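Local coordinates for major capsid protein (Paramecium bursaria Chlorella virus 1, PDB 5TIP) that self-assembles as trimers into the icosahedral capsid shell of a large DNA virus, at residues 113-125 with 338-352. Sequence-based numbering, arbitrary orientation.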
ATOM      1  N   ARG A 113      14.899  13.911   0.973  1.00 18.85           N
ATOM      2  CA  ARG A 113      13.989  14.176  -0.135  1.00 18.80           C
ATOM      3  C   ARG A 113      14.050  13.058  -1.170  1.00 22.53           C
ATOM      4  O   ARG A 113      13.017  12.647  -1.710  1.00 24.65           O
ATOM      5  CB  ARG A 113      14.321  15.522  -0.779  1.00 21.48           C
ATOM      6  CG  ARG A 113      13.311  15.995  -1.819  1.00 21.73           C
ATOM      7  CD  ARG A 113      12.201  16.839  -1.201  1.00 21.24           C
ATOM      8  NE  ARG A 113      11.492  16.124  -0.144  1.00 22.57           N
ATOM      9  CZ  ARG A 113      10.500  15.269  -0.359  1.00 23.58           C
ATOM     10  NH1 ARG A 113      10.093  15.021  -1.598  1.00 25.66           N
ATOM     11  NH2 ARG A 113       9.916  14.658   0.661  1.00 24.31           N
ATOM     12  N   THR A 114      15.256  12.558  -1.458  1.00 22.66           N
ATOM     13  CA  THR A 114      15.405  11.480  -2.432  1.00 24.20           C
ATOM     14  C   THR A 114      14.861  10.163  -1.890  1.00 25.32           C
ATOM     15  O   THR A 114      14.193   9.416  -2.616  1.00 25.59           O
ATOM     16  CB  THR A 114      16.877  11.331  -2.821  1.00 24.45           C
ATOM     17  OG1 THR A 114      17.330  12.537  -3.448  1.00 23.32           O
ATOM     18  CG2 THR A 114      17.069  10.165  -3.784  1.00 25.77           C
ATOM     19  N   TYR A 115      15.132   9.867  -0.617  1.00 22.56           N
ATOM     20  CA  TYR A 115      14.607   8.647  -0.011  1.00 20.61           C
ATOM     21  C   TYR A 115      13.085   8.646  -0.009  1.00 22.23           C
ATOM     22  O   TYR A 115      12.457   7.610  -0.262  1.00 26.03           O
ATOM     23  CB  TYR A 115      15.148   8.497   1.411  1.00 19.75           C
ATOM     24  CG  TYR A 115      14.558   7.337   2.178  1.00 19.79           C
ATOM     25  CD1 TYR A 115      15.106   6.067   2.083  1.00 21.18           C
ATOM     26  CD2 TYR A 115      13.456   7.514   3.004  1.00 20.04           C
ATOM     27  CE1 TYR A 115      14.571   5.006   2.782  1.00 23.20           C
ATOM     28  CE2 TYR A 115      12.913   6.459   3.707  1.00 21.74           C
ATOM     29  CZ  TYR A 115      13.475   5.206   3.593  1.00 25.48           C
ATOM     30  OH  TYR A 115      12.943   4.146   4.291  1.00 31.30           O
ATOM     31  N   ASP A 116      12.474   9.796   0.278  1.00 18.86           N
ATOM     32  CA  ASP A 116      11.018   9.876   0.305  1.00 21.38           C
ATOM     33  C   ASP A 116      10.426   9.652  -1.081  1.00 23.43           C
ATOM     34  O   ASP A 116       9.372   9.018  -1.217  1.00 22.59           O
ATOM     35  CB  ASP A 116      10.587  11.232   0.866  1.00 24.36           C
ATOM     36  CG  ASP A 116       9.087  11.337   1.053  1.00 26.06           C
ATOM     37  OD1 ASP A 116       8.519  10.511   1.797  1.00 27.67           O
ATOM     38  OD2 ASP A 116       8.475  12.249   0.460  1.00 27.65           O
ATOM     39  N   ALA A 117      11.092  10.155  -2.122  1.00 21.95           N
ATOM     40  CA  ALA A 117      10.567  10.015  -3.476  1.00 21.86           C
ATOM     41  C   ALA A 117      10.666   8.583  -3.986  1.00 24.08           C
ATOM     42  O   ALA A 117       9.870   8.175  -4.838  1.00 26.48           O
ATOM     43  CB  ALA A 117      11.306  10.960  -4.424  1.00 21.75           C
ATOM     44  N   LEU A 118      11.623   7.808  -3.482  1.00 22.84           N
ATOM     45  CA  LEU A 118      11.864   6.459  -3.980  1.00 21.90           C
ATOM     46  C   LEU A 118      11.267   5.365  -3.105  1.00 23.68           C
ATOM     47  O   LEU A 118      10.669   4.423  -3.632  1.00 26.61           O
ATOM     48  CB  LEU A 118      13.370   6.213  -4.129  1.00 22.20           C
ATOM     49  CG  LEU A 118      14.054   6.754  -5.385  1.00 20.41           C
ATOM     50  CD1 LEU A 118      15.555   6.574  -5.275  1.00 17.83           C
ATOM     51  CD2 LEU A 118      13.523   6.058  -6.629  1.00 20.74           C
ATOM     52  N   PHE A 119      11.410   5.458  -1.783  1.00 24.05           N
ATOM     53  CA  PHE A 119      11.146   4.325  -0.907  1.00 24.59           C
ATOM     54  C   PHE A 119       9.947   4.513   0.013  1.00 26.78           C
ATOM     55  O   PHE A 119       9.587   3.575   0.732  1.00 32.02           O
ATOM     56  CB  PHE A 119      12.400   4.008  -0.087  1.00 23.06           C
ATOM     57  CG  PHE A 119      13.575   3.616  -0.932  1.00 24.36           C
ATOM     58  CD1 PHE A 119      13.645   2.353  -1.493  1.00 27.19           C
ATOM     59  CD2 PHE A 119      14.594   4.517  -1.189  1.00 24.39           C
ATOM     60  CE1 PHE A 119      14.717   1.990  -2.282  1.00 30.40           C
ATOM     61  CE2 PHE A 119      15.670   4.160  -1.977  1.00 27.51           C
ATOM     62  CZ  PHE A 119      15.730   2.894  -2.526  1.00 31.51           C
ATOM     63  N   ARG A 120       9.326   5.684   0.025  1.00 25.10           N
ATOM     64  CA  ARG A 120       8.028   5.838   0.662  1.00 25.11           C
ATOM     65  C   ARG A 120       6.941   5.873  -0.402  1.00 23.26           C
ATOM     66  O   ARG A 120       7.187   6.203  -1.564  1.00 27.81           O
ATOM     67  CB  ARG A 120       7.975   7.098   1.527  1.00 24.23           C
ATOM     68  CG  ARG A 120       8.645   6.928   2.881  1.00 25.67           C
ATOM     69  CD  ARG A 120       8.184   7.983   3.875  1.00 24.44           C
ATOM     70  NE  ARG A 120       9.027   8.004   5.067  1.00 22.72           N
ATOM     71  CZ  ARG A 120      10.160   8.691   5.165  1.00 20.58           C
ATOM     72  NH1 ARG A 120      10.587   9.416   4.141  1.00 19.34           N
ATOM     73  NH2 ARG A 120      10.867   8.653   6.285  1.00 21.01           N
ATOM     74  N   MET A 121       5.727   5.518   0.008  1.00 22.55           N
ATOM     75  CA  MET A 121       4.630   5.412  -0.940  1.00 20.23           C
ATOM     76  C   MET A 121       3.309   5.453  -0.193  1.00 22.90           C
ATOM     77  O   MET A 121       3.248   5.220   1.018  1.00 24.68           O
ATOM     78  CB  MET A 121       4.723   4.124  -1.764  1.00 23.37           C
ATOM     79  CG  MET A 121       4.563   2.862  -0.931  1.00 25.45           C
ATOM     80  SD  MET A 121       4.817   1.339  -1.863  1.00 28.43           S
ATOM     81  CE  MET A 121       6.568   1.442  -2.220  1.00 25.51           C
ATOM     82  N   ASN A 122       2.256   5.766  -0.939  1.00 24.63           N
ATOM     83  CA  ASN A 122       0.858   5.569  -0.519  1.00 24.48           C
ATOM     84  C   ASN A 122       0.576   6.466   0.692  1.00 24.29           C
ATOM     85  O   ASN A 122       1.103   7.588   0.761  1.00 25.79           O
ATOM     86  CB  ASN A 122       0.618   4.092  -0.296  1.00 21.65           C
ATOM     87  CG  ASN A 122       0.843   3.275  -1.547  1.00 21.37           C
ATOM     88  OD1 ASN A 122       0.567   3.735  -2.654  1.00 19.50           O
ATOM     89  ND2 ASN A 122       1.345   2.057  -1.382  1.00 19.95           N
ATOM     90  N   ASP A 123      -0.251   6.008   1.639  1.00 23.82           N
ATOM     91  CA  ASP A 123      -0.633   6.832   2.783  1.00 22.29           C
ATOM     92  C   ASP A 123       0.542   7.084   3.718  1.00 17.99           C
ATOM     93  O   ASP A 123       0.585   8.123   4.386  1.00 18.40           O
ATOM     94  CB  ASP A 123      -1.774   6.164   3.547  1.00 25.95           C
ATOM     95  CG  ASP A 123      -3.091   6.247   2.811  1.00 29.61           C
ATOM     96  OD1 ASP A 123      -3.156   6.927   1.766  1.00 32.91           O
ATOM     97  OD2 ASP A 123      -4.061   5.616   3.274  1.00 31.37           O
ATOM     98  N   ASP A 124       1.495   6.150   3.777  1.00 19.17           N
ATOM     99  CA  ASP A 124       2.687   6.351   4.590  1.00 21.69           C
ATOM    100  C   ASP A 124       3.454   7.588   4.149  1.00 22.44           C
ATOM    101  O   ASP A 124       3.902   8.386   4.987  1.00 23.46           O
ATOM    102  CB  ASP A 124       3.572   5.112   4.497  1.00 21.50           C
ATOM    103  CG  ASP A 124       4.787   5.203   5.378  1.00 25.26           C
ATOM    104  OD1 ASP A 124       4.665   5.573   6.558  1.00 27.24           O
ATOM    105  OD2 ASP A 124       5.886   4.900   4.897  1.00 28.53           O
ATOM    106  N   ARG A 125       3.520   7.784   2.837  1.00 21.73           N
ATOM    107  CA  ARG A 125       4.184   8.941   2.259  1.00 17.97           C
ATOM    108  C   ARG A 125       3.430  10.221   2.613  1.00 19.46           C
ATOM    109  O   ARG A 125       4.045  11.226   2.967  1.00 24.62           O
ATOM    110  CB  ARG A 125       4.293   8.795   0.740  1.00 17.66           C
ATOM    111  CG  ARG A 125       5.111   9.885   0.068  1.00 19.35           C
ATOM    112  CD  ARG A 125       6.034   9.309  -0.993  1.00 21.95           C
ATOM    113  NE  ARG A 125       5.317   8.981  -2.222  1.00 21.64           N
ATOM    114  CZ  ARG A 125       5.902   8.553  -3.336  1.00 22.58           C
ATOM    115  NH1 ARG A 125       7.218   8.398  -3.379  1.00 21.65           N
ATOM    116  NH2 ARG A 125       5.171   8.279  -4.407  1.00 24.46           N
ATOM    117  N   PRO A 338      12.160   1.492 -10.520  1.00 25.23           N
ATOM    118  CA  PRO A 338      11.323   1.435  -9.310  1.00 24.76           C
ATOM    119  C   PRO A 338      10.184   0.434  -9.413  1.00 24.49           C
ATOM    120  O   PRO A 338       9.845  -0.209  -8.412  1.00 22.69           O
ATOM    121  CB  PRO A 338      10.810   2.876  -9.175  1.00 25.14           C
ATOM    122  CG  PRO A 338      11.801   3.701  -9.914  1.00 22.44           C
ATOM    123  CD  PRO A 338      12.194   2.855 -11.079  1.00 23.99           C
ATOM    124  N   TYR A 339       9.579   0.275 -10.595  1.00 25.49           N
ATOM    125  CA  TYR A 339       8.500  -0.699 -10.741  1.00 23.48           C
ATOM    126  C   TYR A 339       8.988  -2.114 -10.461  1.00 25.46           C
ATOM    127  O   TYR A 339       8.289  -2.903  -9.815  1.00 26.96           O
ATOM    128  CB  TYR A 339       7.894  -0.619 -12.145  1.00 20.51           C
ATOM    129  CG  TYR A 339       6.844  -1.680 -12.424  1.00 21.53           C
ATOM    130  CD1 TYR A 339       5.512  -1.477 -12.087  1.00 22.94           C
ATOM    131  CD2 TYR A 339       7.189  -2.887 -13.021  1.00 20.45           C
ATOM    132  CE1 TYR A 339       4.554  -2.446 -12.337  1.00 23.23           C
ATOM    133  CE2 TYR A 339       6.240  -3.860 -13.272  1.00 23.63           C
ATOM    134  CZ  TYR A 339       4.924  -3.635 -12.929  1.00 26.20           C
ATOM    135  OH  TYR A 339       3.976  -4.602 -13.179  1.00 29.69           O
ATOM    136  N   GLN A 340      10.190  -2.450 -10.930  1.00 27.30           N
ATOM    137  CA  GLN A 340      10.688  -3.815 -10.820  1.00 29.16           C
ATOM    138  C   GLN A 340      11.229  -4.153  -9.438  1.00 29.97           C
ATOM    139  O   GLN A 340      11.293  -5.335  -9.090  1.00 33.71           O
ATOM    140  CB  GLN A 340      11.779  -4.063 -11.865  1.00 29.48           C
ATOM    141  CG  GLN A 340      11.270  -4.107 -13.295  1.00 31.39           C
ATOM    142  CD  GLN A 340      12.380  -4.329 -14.300  1.00 32.97           C
ATOM    143  OE1 GLN A 340      13.552  -4.077 -14.016  1.00 36.50           O
ATOM    144  NE2 GLN A 340      12.018  -4.807 -15.484  1.00 30.26           N
ATOM    145  N   SER A 341      11.611  -3.156  -8.639  1.00 31.49           N
ATOM    146  CA  SER A 341      12.316  -3.423  -7.393  1.00 30.35           C
ATOM    147  C   SER A 341      11.720  -2.756  -6.160  1.00 27.15           C
ATOM    148  O   SER A 341      12.098  -3.135  -5.046  1.00 27.06           O
ATOM    149  CB  SER A 341      13.788  -2.999  -7.516  1.00 31.81           C
ATOM    150  OG  SER A 341      13.902  -1.606  -7.754  1.00 34.96           O
ATOM    151  N   ILE A 342      10.807  -1.797  -6.309  1.00 25.83           N
ATOM    152  CA  ILE A 342      10.227  -1.074  -5.183  1.00 23.62           C
ATOM    153  C   ILE A 342       8.719  -1.283  -5.100  1.00 26.17           C
ATOM    154  O   ILE A 342       8.196  -1.708  -4.065  1.00 29.61           O
ATOM    155  CB  ILE A 342      10.565   0.434  -5.246  1.00 21.91           C
ATOM    156  CG1 ILE A 342      12.077   0.649  -5.161  1.00 22.78           C
ATOM    157  CG2 ILE A 342       9.863   1.183  -4.126  1.00 19.06           C
ATOM    158  CD1 ILE A 342      12.491   2.103  -5.255  1.00 24.49           C
ATOM    159  N   GLY A 343       8.004  -0.989  -6.181  1.00 22.79           N
ATOM    160  CA  GLY A 343       6.566  -1.156  -6.198  1.00 20.81           C
ATOM    161  C   GLY A 343       5.776   0.048  -5.747  1.00 18.73           C
ATOM    162  O   GLY A 343       4.673  -0.112  -5.211  1.00 22.89           O
ATOM    163  N   GLY A 344       6.303   1.253  -5.939  1.00 19.07           N
ATOM    164  CA  GLY A 344       5.571   2.468  -5.639  1.00 17.88           C
ATOM    165  C   GLY A 344       5.456   3.351  -6.863  1.00 18.08           C
ATOM    166  O   GLY A 344       5.227   2.856  -7.970  1.00 19.96           O
ATOM    167  N   VAL A 345       5.614   4.659  -6.683  1.00 20.43           N
ATOM    168  CA  VAL A 345       5.680   5.598  -7.797  1.00 23.29           C
ATOM    169  C   VAL A 345       6.700   6.673  -7.445  1.00 23.72           C
ATOM    170  O   VAL A 345       6.724   7.172  -6.314  1.00 26.32           O
ATOM    171  CB  VAL A 345       4.305   6.212  -8.138  1.00 16.68           C
ATOM    172  CG1 VAL A 345       3.803   7.122  -7.026  1.00 16.61           C
ATOM    173  CG2 VAL A 345       4.373   6.963  -9.459  1.00 16.97           C
ATOM    174  N   THR A 346       7.566   6.999  -8.397  1.00 23.20           N
ATOM    175  CA  THR A 346       8.645   7.939  -8.172  1.00 24.99           C
ATOM    176  C   THR A 346       8.441   9.171  -9.040  1.00 24.11           C
ATOM    177  O   THR A 346       8.254   9.039 -10.258  1.00 22.01           O
ATOM    178  CB  THR A 346      10.006   7.299  -8.484  1.00 25.75           C
ATOM    179  OG1 THR A 346      10.250   6.227  -7.565  1.00 28.69           O
ATOM    180  CG2 THR A 346      11.119   8.323  -8.359  1.00 24.67           C
ATOM    181  N   PRO A 347       8.462  10.372  -8.464  1.00 24.52           N
ATOM    182  CA  PRO A 347       8.288  11.579  -9.278  1.00 24.70           C
ATOM    183  C   PRO A 347       9.427  11.743 -10.272  1.00 25.52           C
ATOM    184  O   PRO A 347      10.536  11.241 -10.072  1.00 29.88           O
ATOM    185  CB  PRO A 347       8.281  12.708  -8.241  1.00 23.29           C
ATOM    186  CG  PRO A 347       9.003  12.141  -7.062  1.00 22.07           C
ATOM    187  CD  PRO A 347       8.648  10.686  -7.037  1.00 21.53           C
ATOM    188  N   ALA A 348       9.132  12.445 -11.361  1.00 22.19           N
ATOM    189  CA  ALA A 348      10.129  12.676 -12.394  1.00 23.76           C
ATOM    190  C   ALA A 348      11.322  13.434 -11.823  1.00 26.96           C
ATOM    191  O   ALA A 348      11.188  14.251 -10.908  1.00 30.84           O
ATOM    192  CB  ALA A 348       9.519  13.451 -13.562  1.00 23.56           C
ATOM    193  N   GLY A 349      12.500  13.151 -12.372  1.00 23.56           N
ATOM    194  CA  GLY A 349      13.721  13.780 -11.927  1.00 19.42           C
ATOM    195  C   GLY A 349      14.504  13.000 -10.896  1.00 23.36           C
ATOM    196  O   GLY A 349      15.624  13.403 -10.560  1.00 23.87           O
ATOM    197  N   VAL A 350      13.957  11.902 -10.385  1.00 23.86           N
ATOM    198  CA  VAL A 350      14.650  11.023  -9.451  1.00 21.81           C
ATOM    199  C   VAL A 350      14.861   9.685 -10.143  1.00 22.17           C
ATOM    200  O   VAL A 350      13.916   9.107 -10.691  1.00 26.05           O
ATOM    201  CB  VAL A 350      13.862  10.849  -8.141  1.00 21.93           C
ATOM    202  CG1 VAL A 350      14.640   9.978  -7.169  1.00 20.82           C
ATOM    203  CG2 VAL A 350      13.559  12.201  -7.521  1.00 21.70           C
ATOM    204  N   TYR A 351      16.099   9.196 -10.120  1.00 21.44           N
ATOM    205  CA  TYR A 351      16.477   8.017 -10.883  1.00 22.13           C
ATOM    206  C   TYR A 351      17.120   6.986  -9.968  1.00 23.36           C
ATOM    207  O   TYR A 351      17.708   7.323  -8.938  1.00 25.93           O
ATOM    208  CB  TYR A 351      17.429   8.382 -12.023  1.00 23.09           C
ATOM    209  CG  TYR A 351      16.923   9.515 -12.887  1.00 24.28           C
ATOM    210  CD1 TYR A 351      16.092   9.268 -13.972  1.00 23.88           C
ATOM    211  CD2 TYR A 351      17.267  10.832 -12.612  1.00 22.94           C
ATOM    212  CE1 TYR A 351      15.624  10.299 -14.760  1.00 22.04           C
ATOM    213  CE2 TYR A 351      16.802  11.869 -13.395  1.00 19.99           C
ATOM    214  CZ  TYR A 351      15.981  11.596 -14.467  1.00 22.83           C
ATOM    215  OH  TYR A 351      15.517  12.625 -15.251  1.00 25.41           O
ATOM    216  N   LEU A 352      17.002   5.721 -10.366  1.00 24.09           N
ATOM    217  CA  LEU A 352      17.473   4.601  -9.568  1.00 22.75           C
ATOM    218  C   LEU A 352      18.058   3.530 -10.473  1.00 21.41           C
ATOM    219  O   LEU A 352      17.523   3.258 -11.552  1.00 23.76           O
ATOM    220  CB  LEU A 352      16.330   4.003  -8.734  1.00 22.86           C
ATOM    221  CG  LEU A 352      16.575   2.664  -8.032  1.00 23.41           C
ATOM    222  CD1 LEU A 352      17.405   2.855  -6.771  1.00 23.34           C
ATOM    223  CD2 LEU A 352      15.259   1.970  -7.720  1.00 23.56           C
TER
HETATM  224  O   HOH W   1       9.484   3.992  -6.201  1.00 22.68           O
HETATM  225  O   HOH W   2       7.192   4.920  -3.959  1.00 28.83           O
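Leu118 and Val350 meet where the two jelly rolls of this double jelly-roll capsid protein join: helix 109-119 of the N-terminal one packs on segment 338-352 of the C-terminal one. Leu118 keeps CG beside its backbone N (chi1 -81°), and its branched end reaches three neighbours: CG lies 3.7 Å from Val350 CG1, while CD2 touches Thr346 OG1 and Leu352 CB. Small Ala117 lets the backbones close in, its CB resting 3.7 Å from CG of the Pro347 ring. Just after helix 330-341, Ile342 sends CD1 obliquely to the Phe119 ring, 3.7 Å from CE1, the two side chains crossing nearly at right angles. Met121, bent at chi3 (68°), lays CE 3.7 Å from Gly344 CA, an approach that glycine, lacking a CB, allows.

Thr346 O takes a hydrogen bond from Arg130 of a neighbouring subunit, so the junction lies beside the trimer interface. Arg125 makes the main direct polar bond. Bends at chi2 and chi3 bring its planar guanidinium edge-on to backbone carbonyls, with Met121 CA over one face. Its NH1 bonds Asp116 O. Across the contact, Arg125 NH2 donates to Val345 O at 2.7 Å, nearly in the guanidinium plane but tilted 27° from the carbonyl plane.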